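Putative TRAP PERIPLASMIC SOLUTE BINDING PROTEIN (Haemophilus influenzae, PDB 4PBQ) probably serves as the periplasmic solute-binding component of a TRAP transporter, and binds L-gulonate in its ligand pocket. Local coordinates at residues L29-Y32 / P38-I41; A42-F47 / I61-N66; S121-K126 / Q321-A326. One frame throughout, in Å; residues are numbered along the deposited sequence. Where two conformers were deposited one is given.

Contact 1: residues L29-Y32 / P38-I41; sequences LGHY and PSHI. With 2UF (L-gulonate), chain D.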
ATOM      1  N   LEU A  29      -7.575  16.019   0.137  1.00  6.16           N
ATOM      2  CA  LEU A  29      -6.689  14.860   0.341  1.00  5.53           C
ATOM      3  C   LEU A  29      -7.502  13.582   0.254  1.00  6.05           C
ATOM      4  O   LEU A  29      -8.341  13.272   1.129  1.00  7.80           O
ATOM      5  CB  LEU A  29      -5.988  14.967   1.697  1.00  5.63           C
ATOM      6  CG  LEU A  29      -4.822  14.000   1.906  1.00  8.10           C
ATOM      7  CD1 LEU A  29      -4.006  14.514   3.078  1.00  8.99           C
ATOM      8  CD2 LEU A  29      -5.262  12.566   2.131  1.00 10.21           C
ATOM      9  N   GLY A  30      -7.267  12.813  -0.807  1.00  7.28           N
ATOM     10  CA  GLY A  30      -8.062  11.622  -1.034  1.00  5.53           C
ATOM     11  C   GLY A  30      -7.289  10.336  -0.808  1.00  5.52           C
ATOM     12  O   GLY A  30      -6.108  10.282  -1.072  1.00  5.86           O
ATOM     13  N   HIS A  31      -7.966   9.330  -0.276  1.00  6.07           N
ATOM     14  CA  HIS A  31      -7.362   8.007  -0.151  1.00  5.50           C
ATOM     15  C   HIS A  31      -8.431   6.923  -0.194  1.00  6.28           C
ATOM     16  O   HIS A  31      -9.635   7.213  -0.177  1.00  7.06           O
ATOM     17  CB  HIS A  31      -6.479   7.916   1.093  1.00  7.01           C
ATOM     18  CG  HIS A  31      -7.220   7.966   2.381  1.00  6.64           C
ATOM     19  ND1 HIS A  31      -7.640   6.838   3.052  1.00  9.46           N
ATOM     20  CD2 HIS A  31      -7.588   9.023   3.146  1.00  8.88           C
ATOM     21  CE1 HIS A  31      -8.230   7.198   4.178  1.00 13.27           C
ATOM     22  NE2 HIS A  31      -8.214   8.517   4.251  1.00  8.56           N
ATOM     23  N   TYR A  32      -7.980   5.666  -0.270  1.00  6.37           N
ATOM     24  CA  TYR A  32      -8.880   4.529  -0.425  1.00  7.00           C
ATOM     25  C   TYR A  32      -9.251   3.750   0.836  1.00  6.88           C
ATOM     26  O   TYR A  32     -10.154   2.900   0.802  1.00  7.50           O
ATOM     27  CB  TYR A  32      -8.294   3.546  -1.448  1.00  5.15           C
ATOM     28  CG  TYR A  32      -7.049   2.752  -1.099  1.00  7.05           C
ATOM     29  CD1 TYR A  32      -7.113   1.659  -0.244  1.00  6.13           C
ATOM     30  CD2 TYR A  32      -5.824   3.038  -1.710  1.00  7.67           C
ATOM     31  CE1 TYR A  32      -5.996   0.888   0.016  1.00  4.53           C
ATOM     32  CE2 TYR A  32      -4.693   2.257  -1.446  1.00  8.45           C
ATOM     33  CZ  TYR A  32      -4.792   1.192  -0.591  1.00  6.93           C
ATOM     34  OH  TYR A  32      -3.672   0.411  -0.344  1.00  9.27           O
ATOM     35  N   PRO A  38      -5.657   3.430  10.463  1.00  7.14           N
ATOM     36  CA  PRO A  38      -4.644   4.291  11.118  1.00  7.99           C
ATOM     37  C   PRO A  38      -4.121   5.480  10.305  1.00  8.30           C
ATOM     38  O   PRO A  38      -3.815   6.530  10.869  1.00  8.83           O
ATOM     39  CB  PRO A  38      -3.511   3.303  11.428  1.00  8.00           C
ATOM     40  CG  PRO A  38      -4.255   2.011  11.711  1.00 14.59           C
ATOM     41  CD  PRO A  38      -5.355   2.005  10.650  1.00  9.18           C
ATOM     42  N   SER A  39      -3.994   5.325   8.998  1.00  7.93           N
ATOM     43  CA  SER A  39      -3.629   6.443   8.131  1.00  6.23           C
ATOM     44  C   SER A  39      -4.611   7.607   8.258  1.00  7.76           C
ATOM     45  O   SER A  39      -4.203   8.773   8.317  1.00  9.32           O
ATOM     46  CB  SER A  39      -3.496   5.992   6.653  1.00  7.54           C
ATOM     47  OG  SER A  39      -4.717   5.491   6.160  1.00  9.29           O
ATOM     48  N   HIS A  40      -5.902   7.316   8.332  1.00  5.56           N
ATOM     49  CA  HIS A  40      -6.880   8.386   8.391  1.00  7.00           C
ATOM     50  C   HIS A  40      -6.824   9.063   9.741  1.00  9.70           C
ATOM     51  O   HIS A  40      -6.861  10.281   9.818  1.00  8.55           O
ATOM     52  CB  HIS A  40      -8.305   7.893   8.173  1.00  6.64           C
ATOM     53  CG  HIS A  40      -9.284   9.009   7.990  1.00  6.22           C
ATOM     54  ND1 HIS A  40      -9.480   9.630   6.782  1.00 10.10           N
ATOM     55  CD2 HIS A  40     -10.101   9.641   8.862  1.00 10.74           C
ATOM     56  CE1 HIS A  40     -10.365  10.603   6.911  1.00 10.24           C
ATOM     57  NE2 HIS A  40     -10.758  10.627   8.168  1.00 10.91           N
ATOM     58  N   ILE A  41      -6.752   8.253  10.792  1.00 11.52           N
ATOM     59  CA  ILE A  41      -6.698   8.766  12.158  1.00  8.46           C
ATOM     60  C   ILE A  41      -5.474   9.651  12.326  1.00 10.90           C
ATOM     61  O   ILE A  41      -5.567  10.750  12.867  1.00 10.16           O
ATOM     62  CB  ILE A  41      -6.675   7.600  13.173  1.00  7.87           C
ATOM     63  CG1 ILE A  41      -8.035   6.880  13.177  1.00 13.04           C
ATOM     64  CG2 ILE A  41      -6.411   8.096  14.566  1.00 11.18           C
ATOM     65  CD1 ILE A  41      -8.029   5.547  13.896  1.00 17.87           C
TER
HETATM   66  O6A 2UF D 401      -6.444  -2.072  -4.403  1.00  6.48           O
HETATM   67  C6  2UF D 401      -5.580  -2.660  -3.739  1.00 10.19           C
HETATM   68  O6B 2UF D 401      -5.578  -3.871  -3.470  1.00  8.56           O
HETATM   69  C5  2UF D 401      -4.443  -1.794  -3.159  1.00  8.06           C
HETATM   70  O5  2UF D 401      -3.976  -2.403  -1.976  1.00  5.42           O
HETATM   71  C4  2UF D 401      -3.283  -1.659  -4.170  1.00  8.76           C
HETATM   72  O4  2UF D 401      -3.726  -0.928  -5.325  1.00  6.81           O
HETATM   73  C3  2UF D 401      -2.084  -0.954  -3.500  1.00  5.48           C
HETATM   74  O3  2UF D 401      -2.468   0.291  -2.822  1.00  5.86           O
HETATM   75  C2  2UF D 401      -0.979  -0.633  -4.520  1.00  6.75           C
HETATM   76  O2  2UF D 401       0.158  -0.327  -3.736  1.00  6.20           O
HETATM   77  C1  2UF D 401      -0.621  -1.870  -5.400  1.00  4.97           C
HETATM   78  O1  2UF D 401       0.521  -1.516  -6.197  1.00  6.69           O

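Contact 2: residues A42-F47 / I61-N66; sequences ALQEYF and IRLYPN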
ATOM      1  N   ALA A  42      -4.328   9.178  11.846  1.00  9.21           N
ATOM      2  CA  ALA A  42      -3.093   9.963  11.920  1.00  7.95           C
ATOM      3  C   ALA A  42      -3.122  11.228  11.048  1.00  9.03           C
ATOM      4  O   ALA A  42      -2.570  12.260  11.437  1.00 10.59           O
ATOM      5  CB  ALA A  42      -1.877   9.080  11.588  1.00 11.06           C
ATOM      6  N   LEU A  43      -3.766  11.160   9.884  1.00  7.76           N
ATOM      7  CA  LEU A  43      -3.975  12.343   9.057  1.00 11.39           C
ATOM      8  C   LEU A  43      -4.783  13.377   9.827  1.00 10.74           C
ATOM      9  O   LEU A  43      -4.461  14.567   9.818  1.00 10.65           O
ATOM     10  CB  LEU A  43      -4.732  11.987   7.782  1.00  9.34           C
ATOM     11  CG  LEU A  43      -3.950  11.421   6.616  1.00  9.37           C
ATOM     12  CD1 LEU A  43      -4.918  11.096   5.507  1.00 11.84           C
ATOM     13  CD2 LEU A  43      -2.856  12.366   6.119  1.00 12.27           C
ATOM     14  N   GLN A  44      -5.848  12.928  10.483  1.00  8.82           N
ATOM     15  CA  GLN A  44      -6.703  13.841  11.255  1.00  8.48           C
ATOM     16  C   GLN A  44      -5.981  14.513  12.409  1.00 10.94           C
ATOM     17  O   GLN A  44      -6.110  15.725  12.610  1.00 14.61           O
ATOM     18  CB  GLN A  44      -7.905  13.103  11.848  1.00 12.32           C
ATOM     19  CG  GLN A  44      -8.931  12.564  10.899  1.00 17.27           C
ATOM     20  CD  GLN A  44     -10.042  11.791  11.642  1.00 28.21           C
ATOM     21  OE1 GLN A  44      -9.785  10.797  12.358  1.00 21.57           O
ATOM     22  NE2 GLN A  44     -11.275  12.242  11.467  1.00 31.92           N
ATOM     23  N   GLU A  45      -5.249  13.729  13.181  1.00 10.39           N
ATOM     24  CA  GLU A  45      -4.719  14.218  14.450  1.00 11.11           C
ATOM     25  C   GLU A  45      -3.378  14.927  14.301  1.00 15.93           C
ATOM     26  O   GLU A  45      -3.054  15.813  15.107  1.00 16.11           O
ATOM     27  CB  GLU A  45      -4.582  13.064  15.433  1.00 15.37           C
ATOM     28  CG  GLU A  45      -5.903  12.527  15.903  1.00 26.94           C
ATOM     29  CD  GLU A  45      -6.834  13.629  16.382  1.00 32.19           C
ATOM     30  OE1 GLU A  45      -6.369  14.501  17.178  1.00 20.11           O
ATOM     31  OE2 GLU A  45      -8.012  13.630  15.932  1.00 28.39           O
ATOM     32  N   TYR A  46      -2.592  14.516  13.304  1.00 12.00           N
ATOM     33  CA  TYR A  46      -1.193  14.949  13.207  1.00  9.96           C
ATOM     34  C   TYR A  46      -0.909  15.769  11.948  1.00 13.69           C
ATOM     35  O   TYR A  46      -0.279  16.815  12.028  1.00 18.85           O
ATOM     36  CB  TYR A  46      -0.227  13.748  13.316  1.00 10.58           C
ATOM     37  CG  TYR A  46      -0.494  12.952  14.562  1.00 12.19           C
ATOM     38  CD1 TYR A  46      -0.300  13.513  15.811  1.00 12.69           C
ATOM     39  CD2 TYR A  46      -0.993  11.660  14.491  1.00 10.44           C
ATOM     40  CE1 TYR A  46      -0.590  12.806  16.953  1.00 16.23           C
ATOM     41  CE2 TYR A  46      -1.283  10.949  15.633  1.00 15.99           C
ATOM     42  CZ  TYR A  46      -1.074  11.519  16.850  1.00 18.87           C
ATOM     43  OH  TYR A  46      -1.359  10.808  17.988  1.00 20.17           O
ATOM     44  N   PHE A  47      -1.387  15.329  10.794  1.00 12.28           N
ATOM     45  CA  PHE A  47      -1.081  16.037   9.563  1.00  8.10           C
ATOM     46  C   PHE A  47      -1.971  17.269   9.449  1.00  8.83           C
ATOM     47  O   PHE A  47      -1.477  18.401   9.385  1.00 12.97           O
ATOM     48  CB  PHE A  47      -1.255  15.129   8.336  1.00  7.06           C
ATOM     49  CG  PHE A  47      -0.720  15.719   7.077  1.00  7.24           C
ATOM     50  CD1 PHE A  47       0.658  15.955   6.935  1.00  8.55           C
ATOM     51  CD2 PHE A  47      -1.561  16.047   6.022  1.00  9.87           C
ATOM     52  CE1 PHE A  47       1.172  16.541   5.779  1.00  9.31           C
ATOM     53  CE2 PHE A  47      -1.050  16.604   4.850  1.00  7.83           C
ATOM     54  CZ  PHE A  47       0.316  16.850   4.726  1.00  7.65           C
ATOM     55  N   ILE A  61      -6.730  21.241   5.170  1.00  8.99           N
ATOM     56  CA  ILE A  61      -6.499  19.914   4.609  1.00  8.18           C
ATOM     57  C   ILE A  61      -7.801  19.131   4.754  1.00 11.43           C
ATOM     58  O   ILE A  61      -8.126  18.662   5.853  1.00 13.76           O
ATOM     59  CB  ILE A  61      -5.368  19.173   5.337  1.00 12.55           C
ATOM     60  CG1 ILE A  61      -4.115  20.059   5.496  1.00 12.43           C
ATOM     61  CG2 ILE A  61      -5.061  17.856   4.612  1.00 12.60           C
ATOM     62  CD1 ILE A  61      -3.473  20.564   4.197  1.00 15.78           C
ATOM     63  N   ARG A  62      -8.580  19.059   3.673  1.00 11.30           N
ATOM     64  CA  ARG A  62      -9.906  18.414   3.722  1.00  8.04           C
ATOM     65  C   ARG A  62      -9.743  16.918   3.372  1.00 10.97           C
ATOM     66  O   ARG A  62      -9.303  16.596   2.294  1.00 10.31           O
ATOM     67  CB  ARG A  62     -10.890  19.072   2.750  1.00 11.62           C
ATOM     68  CG  ARG A  62     -11.115  20.552   3.040  1.00 21.03           C
ATOM     69  CD  ARG A  62     -12.355  21.063   2.330  1.00 27.89           C
ATOM     70  NE  ARG A  62     -13.580  20.583   2.969  1.00 25.64           N
ATOM     71  CZ  ARG A  62     -14.770  20.542   2.372  1.00 34.34           C
ATOM     72  NH1 ARG A  62     -15.834  20.091   3.031  1.00 28.49           N
ATOM     73  NH2 ARG A  62     -14.900  20.959   1.117  1.00 29.75           N
ATOM     74  N   LEU A  63     -10.112  16.033   4.289  1.00  9.70           N
ATOM     75  CA  LEU A  63      -9.892  14.596   4.115  1.00  8.41           C
ATOM     76  C   LEU A  63     -11.067  13.914   3.399  1.00  8.99           C
ATOM     77  O   LEU A  63     -12.251  14.179   3.681  1.00 11.88           O
ATOM     78  CB  LEU A  63      -9.651  13.911   5.465  1.00  9.49           C
ATOM     79  CG  LEU A  63      -8.524  14.546   6.286  1.00 14.13           C
ATOM     80  CD1 LEU A  63      -8.297  13.747   7.553  1.00 13.95           C
ATOM     81  CD2 LEU A  63      -7.200  14.639   5.488  1.00 10.48           C
ATOM     82  N   TYR A  64     -10.724  13.024   2.481  1.00  7.63           N
ATOM     83  CA  TYR A  64     -11.707  12.283   1.703  1.00  7.37           C
ATOM     84  C   TYR A  64     -11.313  10.805   1.673  1.00  6.71           C
ATOM     85  O   TYR A  64     -10.610  10.358   0.773  1.00  6.29           O
ATOM     86  CB  TYR A  64     -11.769  12.821   0.279  1.00  7.91           C
ATOM     87  CG  TYR A  64     -12.401  14.199   0.160  1.00  6.67           C
ATOM     88  CD1 TYR A  64     -13.781  14.365   0.026  1.00  7.21           C
ATOM     89  CD2 TYR A  64     -11.606  15.338   0.163  1.00  7.81           C
ATOM     90  CE1 TYR A  64     -14.349  15.638  -0.114  1.00  8.90           C
ATOM     91  CE2 TYR A  64     -12.162  16.607   0.026  1.00  7.44           C
ATOM     92  CZ  TYR A  64     -13.523  16.751  -0.109  1.00  9.95           C
ATOM     93  OH  TYR A  64     -14.045  18.020  -0.249  1.00 12.39           O
ATOM     94  N   PRO A  65     -11.776  10.038   2.662  1.00  8.22           N
ATOM     95  CA  PRO A  65     -11.407   8.629   2.727  1.00  7.38           C
ATOM     96  C   PRO A  65     -12.277   7.796   1.764  1.00  6.60           C
ATOM     97  O   PRO A  65     -13.135   8.319   1.064  1.00  7.94           O
ATOM     98  CB  PRO A  65     -11.725   8.283   4.174  1.00  8.34           C
ATOM     99  CG  PRO A  65     -12.982   9.134   4.460  1.00 10.59           C
ATOM    100  CD  PRO A  65     -12.679  10.438   3.763  1.00 10.10           C
ATOM    101  N   ASN A  66     -12.041   6.498   1.750  1.00  5.87           N
ATOM    102  CA  ASN A  66     -12.950   5.531   1.155  1.00  7.84           C
ATOM    103  C   ASN A  66     -13.341   5.827  -0.304  1.00  7.15           C
ATOM    104  O   ASN A  66     -14.488   5.640  -0.688  1.00  7.34           O
ATOM    105  CB  ASN A  66     -14.208   5.414   2.006  1.00 10.58           C
ATOM    106  CG  ASN A  66     -14.930   4.108   1.784  1.00 19.96           C
ATOM    107  OD1 ASN A  66     -14.343   3.115   1.312  1.00 18.11           O
ATOM    108  ND2 ASN A  66     -16.219   4.092   2.112  1.00 19.77           N
TER

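Contact 3: residues S121-K126 / Q321-A326; sequences SPIANK and QKINEA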
ATOM      1  N   SER A 121      15.349   5.126   4.577  1.00 18.52           N
ATOM      2  CA  SER A 121      16.761   5.190   4.179  1.00 19.30           C
ATOM      3  C   SER A 121      16.968   6.116   2.982  1.00 19.24           C
ATOM      4  O   SER A 121      16.019   6.538   2.347  1.00 15.61           O
ATOM      5  CB  SER A 121      17.284   3.791   3.841  1.00 17.81           C
ATOM      6  OG  SER A 121      16.829   3.368   2.573  1.00 19.73           O
ATOM      7  N   PRO A 122      18.225   6.448   2.674  1.00 18.96           N
ATOM      8  CA  PRO A 122      18.479   7.362   1.561  1.00 18.00           C
ATOM      9  C   PRO A 122      17.957   6.874   0.220  1.00 13.58           C
ATOM     10  O   PRO A 122      17.437   7.686  -0.556  1.00 16.81           O
ATOM     11  CB  PRO A 122      20.018   7.455   1.538  1.00 23.78           C
ATOM     12  CG  PRO A 122      20.415   7.263   2.950  1.00 22.00           C
ATOM     13  CD  PRO A 122      19.425   6.257   3.510  1.00 24.77           C
ATOM     14  N   ILE A 123      18.067   5.581  -0.062  1.00 17.61           N
ATOM     15  CA  ILE A 123      17.620   5.071  -1.356  1.00 16.59           C
ATOM     16  C   ILE A 123      16.097   5.287  -1.531  1.00 13.01           C
ATOM     17  O   ILE A 123      15.644   5.653  -2.605  1.00 15.32           O
ATOM     18  CB  ILE A 123      18.028   3.583  -1.592  1.00 16.93           C
ATOM     19  CG1 ILE A 123      17.546   3.099  -2.961  1.00 23.37           C
ATOM     20  CG2 ILE A 123      17.462   2.677  -0.510  1.00 19.82           C
ATOM     21  CD1 ILE A 123      18.055   3.925  -4.137  1.00 24.39           C
ATOM     22  N   ALA A 124      15.320   5.105  -0.467  1.00 11.79           N
ATOM     23  CA  ALA A 124      13.872   5.352  -0.526  1.00 12.24           C
ATOM     24  C   ALA A 124      13.584   6.841  -0.753  1.00 11.42           C
ATOM     25  O   ALA A 124      12.663   7.211  -1.464  1.00 11.08           O
ATOM     26  CB  ALA A 124      13.223   4.867   0.763  1.00 12.97           C
ATOM     27  N   ASN A 125      14.382   7.697  -0.124  0.59 13.21           N
ATOM     28  CA  ASN A 125      14.242   9.144  -0.322  0.59 12.75           C
ATOM     29  C   ASN A 125      14.524   9.510  -1.777  0.59 14.46           C
ATOM     30  O   ASN A 125      13.792  10.270  -2.411  0.59 12.11           O
ATOM     31  CB  ASN A 125      15.185   9.908   0.609  0.59 16.21           C
ATOM     32  CG  ASN A 125      15.076  11.414   0.447  0.59 16.35           C
ATOM     33  OD1 ASN A 125      14.281  12.068   1.119  0.59 31.62           O
ATOM     34  ND2 ASN A 125      15.876  11.966  -0.449  0.59 20.34           N
ATOM     35  N   LYS A 126      15.593   8.939  -2.310  1.00 16.67           N
ATOM     36  CA  LYS A 126      16.023   9.257  -3.664  1.00 16.75           C
ATOM     37  C   LYS A 126      14.999   8.805  -4.701  1.00 15.55           C
ATOM     38  O   LYS A 126      14.708   9.531  -5.645  1.00 13.41           O
ATOM     39  CB  LYS A 126      17.397   8.639  -3.940  1.00 20.32           C
ATOM     40  CG  LYS A 126      17.905   8.857  -5.350  1.00 28.34           C
ATOM     41  CD  LYS A 126      19.320   8.298  -5.508  1.00 33.47           C
ATOM     42  CE  LYS A 126      19.738   8.235  -6.975  1.00 41.36           C
ATOM     43  NZ  LYS A 126      19.042   7.126  -7.691  1.00 47.91           N
ATOM     44  N   GLN A 321      20.514  -4.035  -4.040  1.00 20.44           N
ATOM     45  CA  GLN A 321      21.717  -3.999  -3.218  1.00 21.29           C
ATOM     46  C   GLN A 321      21.629  -2.899  -2.157  1.00 21.78           C
ATOM     47  O   GLN A 321      21.948  -3.123  -0.994  1.00 21.04           O
ATOM     48  CB  GLN A 321      22.960  -3.782  -4.082  1.00 27.64           C
ATOM     49  CG  GLN A 321      24.201  -3.431  -3.263  1.00 35.08           C
ATOM     50  CD  GLN A 321      25.478  -3.435  -4.087  1.00 45.86           C
ATOM     51  OE1 GLN A 321      25.478  -3.792  -5.274  1.00 49.49           O
ATOM     52  NE2 GLN A 321      26.576  -3.038  -3.459  1.00 48.26           N
ATOM     53  N   LYS A 322      21.188  -1.713  -2.549  1.00 19.80           N
ATOM     54  CA  LYS A 322      21.107  -0.610  -1.597  1.00 27.93           C
ATOM     55  C   LYS A 322      20.018  -0.853  -0.559  1.00 21.54           C
ATOM     56  O   LYS A 322      20.149  -0.453   0.599  1.00 17.65           O
ATOM     57  CB  LYS A 322      20.864   0.712  -2.322  1.00 21.42           C
ATOM     58  CG  LYS A 322      22.042   1.147  -3.203  1.00 24.05           C
ATOM     59  CD  LYS A 322      21.923   2.606  -3.601  1.00 30.62           C
ATOM     60  CE  LYS A 322      22.817   2.946  -4.781  1.00 40.32           C
ATOM     61  NZ  LYS A 322      24.108   2.231  -4.731  1.00 44.34           N
ATOM     62  N   ILE A 323      18.934  -1.488  -0.985  1.00 17.19           N
ATOM     63  CA  ILE A 323      17.848  -1.830  -0.074  1.00 15.51           C
ATOM     64  C   ILE A 323      18.358  -2.821   0.980  1.00 16.32           C
ATOM     65  O   ILE A 323      18.137  -2.652   2.183  1.00 16.07           O
ATOM     66  CB  ILE A 323      16.656  -2.409  -0.855  1.00 14.66           C
ATOM     67  CG1 ILE A 323      15.913  -1.268  -1.571  1.00 14.68           C
ATOM     68  CG2 ILE A 323      15.721  -3.160   0.080  1.00 14.35           C
ATOM     69  CD1 ILE A 323      14.841  -1.722  -2.549  1.00 16.25           C
ATOM     70  N   ASN A 324      19.079  -3.836   0.530  1.00 16.84           N
ATOM     71  CA  ASN A 324      19.667  -4.800   1.450  1.00 22.18           C
ATOM     72  C   ASN A 324      20.691  -4.155   2.392  1.00 21.26           C
ATOM     73  O   ASN A 324      20.726  -4.471   3.574  1.00 19.98           O
ATOM     74  CB  ASN A 324      20.271  -5.981   0.681  1.00 19.04           C
ATOM     75  CG  ASN A 324      19.205  -6.937   0.168  1.00 24.38           C
ATOM     76  OD1 ASN A 324      18.123  -7.029   0.743  1.00 25.27           O
ATOM     77  ND2 ASN A 324      19.502  -7.645  -0.912  1.00 31.11           N
ATOM     78  N   GLU A 325      21.493  -3.228   1.881  1.00 19.09           N
ATOM     79  CA  GLU A 325      22.458  -2.515   2.718  1.00 22.28           C
ATOM     80  C   GLU A 325      21.789  -1.647   3.800  1.00 20.18           C
ATOM     81  O   GLU A 325      22.375  -1.410   4.854  1.00 20.49           O
ATOM     82  CB  GLU A 325      23.383  -1.683   1.835  1.00 25.99           C
ATOM     83  CG  GLU A 325      24.279  -2.568   0.971  1.00 31.25           C
ATOM     84  CD  GLU A 325      25.054  -1.817  -0.106  1.00 34.55           C
ATOM     85  OE1 GLU A 325      24.688  -0.663  -0.436  1.00 39.34           O
ATOM     86  OE2 GLU A 325      26.036  -2.396  -0.625  1.00 41.15           O
ATOM     87  N   ALA A 326      20.566  -1.188   3.542  1.00 17.49           N
ATOM     88  CA  ALA A 326      19.836  -0.363   4.506  1.00 19.67           C
ATOM     89  C   ALA A 326      19.150  -1.175   5.603  1.00 17.98           C
ATOM     90  O   ALA A 326      18.712  -0.612   6.610  1.00 17.53           O
ATOM     91  CB  ALA A 326      18.802   0.495   3.783  1.00 15.90           C
TER

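Contact 1: residues L29-Y32 / P38-I41
H31 and H40 meet through their imidazole rings across the loop that follows the first strand of a beta-alpha-beta unit, where strand 25-30 gives way to helix 38-54; strand 59-64 completes the unit. The H31 side chain is the worked example here. From CB, chi1 of 68° sets CG between the backbone N and the carbonyl carbon, a crowded position that nonetheless aims the ring at the start of the helix. ND1 turns back on its own loop, taking a weak hydrogen bond from the backbone N of N33. On the other side of the ring, H31 CD2 lies 4.1 Å from H40 ND1. H31 CE1 is 3.8 Å from H40 ND1, with H40 CB a little farther, while S39 OG is a more distant neighbour whose own hydrogen bond goes to H37. At the tip, H31 NE2 and H40 ND1 share a hydrogen bond of 3.0 Å at 163°. Each nitrogen sits in the plane of the partner ring at its edge, so the bond runs rim to rim without stacking, the planes inclined at 44°. P65 touches both rings; H31, S39 and H40 are all buried.

The same loop leads into the sugar-acid pocket, whose polar ring includes E72, E104, R167, N171 and N207. One residue beyond H31, the hydroxyl of Y32 lies 2.8 Å, OH to O3, from the bound L-gulonate, and Y32 OH also approaches ligand O5 at 3.3 Å.

Contact 2: residues A42-F47 / I61-N66
L63 points from strand 61-64 at helix 42-47 and has the largest share of any residue in this apolar interface. Its CD1 methyl lies 3.6 Å from CG of Q44 and also touches CB of L43, at 4.0 Å from L63 CD1. The leucine thus meets the helix close to its backbone: even the Q44 N is 3.9 Å from L63 CD1. Q44 contributes the aliphatic part of its chain, the two side chains passing at a slant.

The second apolar pair is aromatic to aliphatic. For F47, chi1 of -169° swings the ring away from its own backbone N and over to the strand, and its CD2 comes to 4.2 Å from CG2 of I61, the side chains crossing at about a right angle.

Polar links act at the strand backbone: I61 O accepts from K48 NZ, and I61 N donates to E52 OE2, both partners lying farther along the helix.

Helix and strand run nearly antiparallel, at 167° with 9.9 Å between axes, as expected of the return limb of a beta-alpha-beta unit. L29 of the neighbouring parallel strand 25-30 packs on L43 and I61, and Y261 of the long helix 248-281 reaches A42 and L43.

Contact 3: residues S121-K126 / Q321-A326
S121 and A326 touch through their CB atoms, 3.6 Å apart, where helix 122-129 packs against the C-terminal helix 316-326. The arrangement is a helix-to-helix junction in which helix 122-129 contributes its opening turn and helix 316-326 a segment near the C terminus of the chain, and S121 stands at the N-cap position of the first helix.

Apolar contacts make the interface. A326 CB lies against both the CB and the hydroxyl of S121, with S121 OG 3.7 Å from A326 CB. The helices stay close along the contact, the CA atoms of S121 and A326 being 6.4 Å apart and those of I123 and K322 6.7 Å. Farther on, I123 crosses K322 at about a right angle. A chi1 of -180° carries the isoleucine's CG1 branch out to lie across the lysine's aliphatic chain, with I123 CG1 4.1 Å from K322 CB and I123 CD1 4.1 Å from K322 CD. The other branch, I123 CG2, comes to 4.4 Å from CG1 of I323, which also packs on V102, W103 and L108 and so extends the buried patch.

Among the polar groups, the S121 hydroxyl bonds to V118 O, and the ammonium of K322, having passed I123, forms a salt bridge with D318. One turn of the C-terminal helix is spanned by Q321 and E325: Q321 NE2 donates to E325 OE2 over 3.0 Å at 167°, the acceptor lying in the amide plane while the donor arrives 40° above the carboxylate plane.

From the N terminus, contact 1 comes first, closing a five-residue loop between strand 25-30 and the start of helix 38-54. Contact 2 follows in series: after 13 more residues strand 59-64 returns beside the same helix. The two touch directly: L29 O probably bonds to Y64 N, and H40 CE1 packs on L63 CB at 3.7 Å, so strand, helix and next strand pack as one beta-alpha-beta unit. Contact 3 closes a far longer span of 194 residues, tying helix 122-129 to the C-terminal helix. It neither nests with nor crosses the others, and its nearest atoms stay about 15 Å from contact 2 and about 18 Å from contact 1.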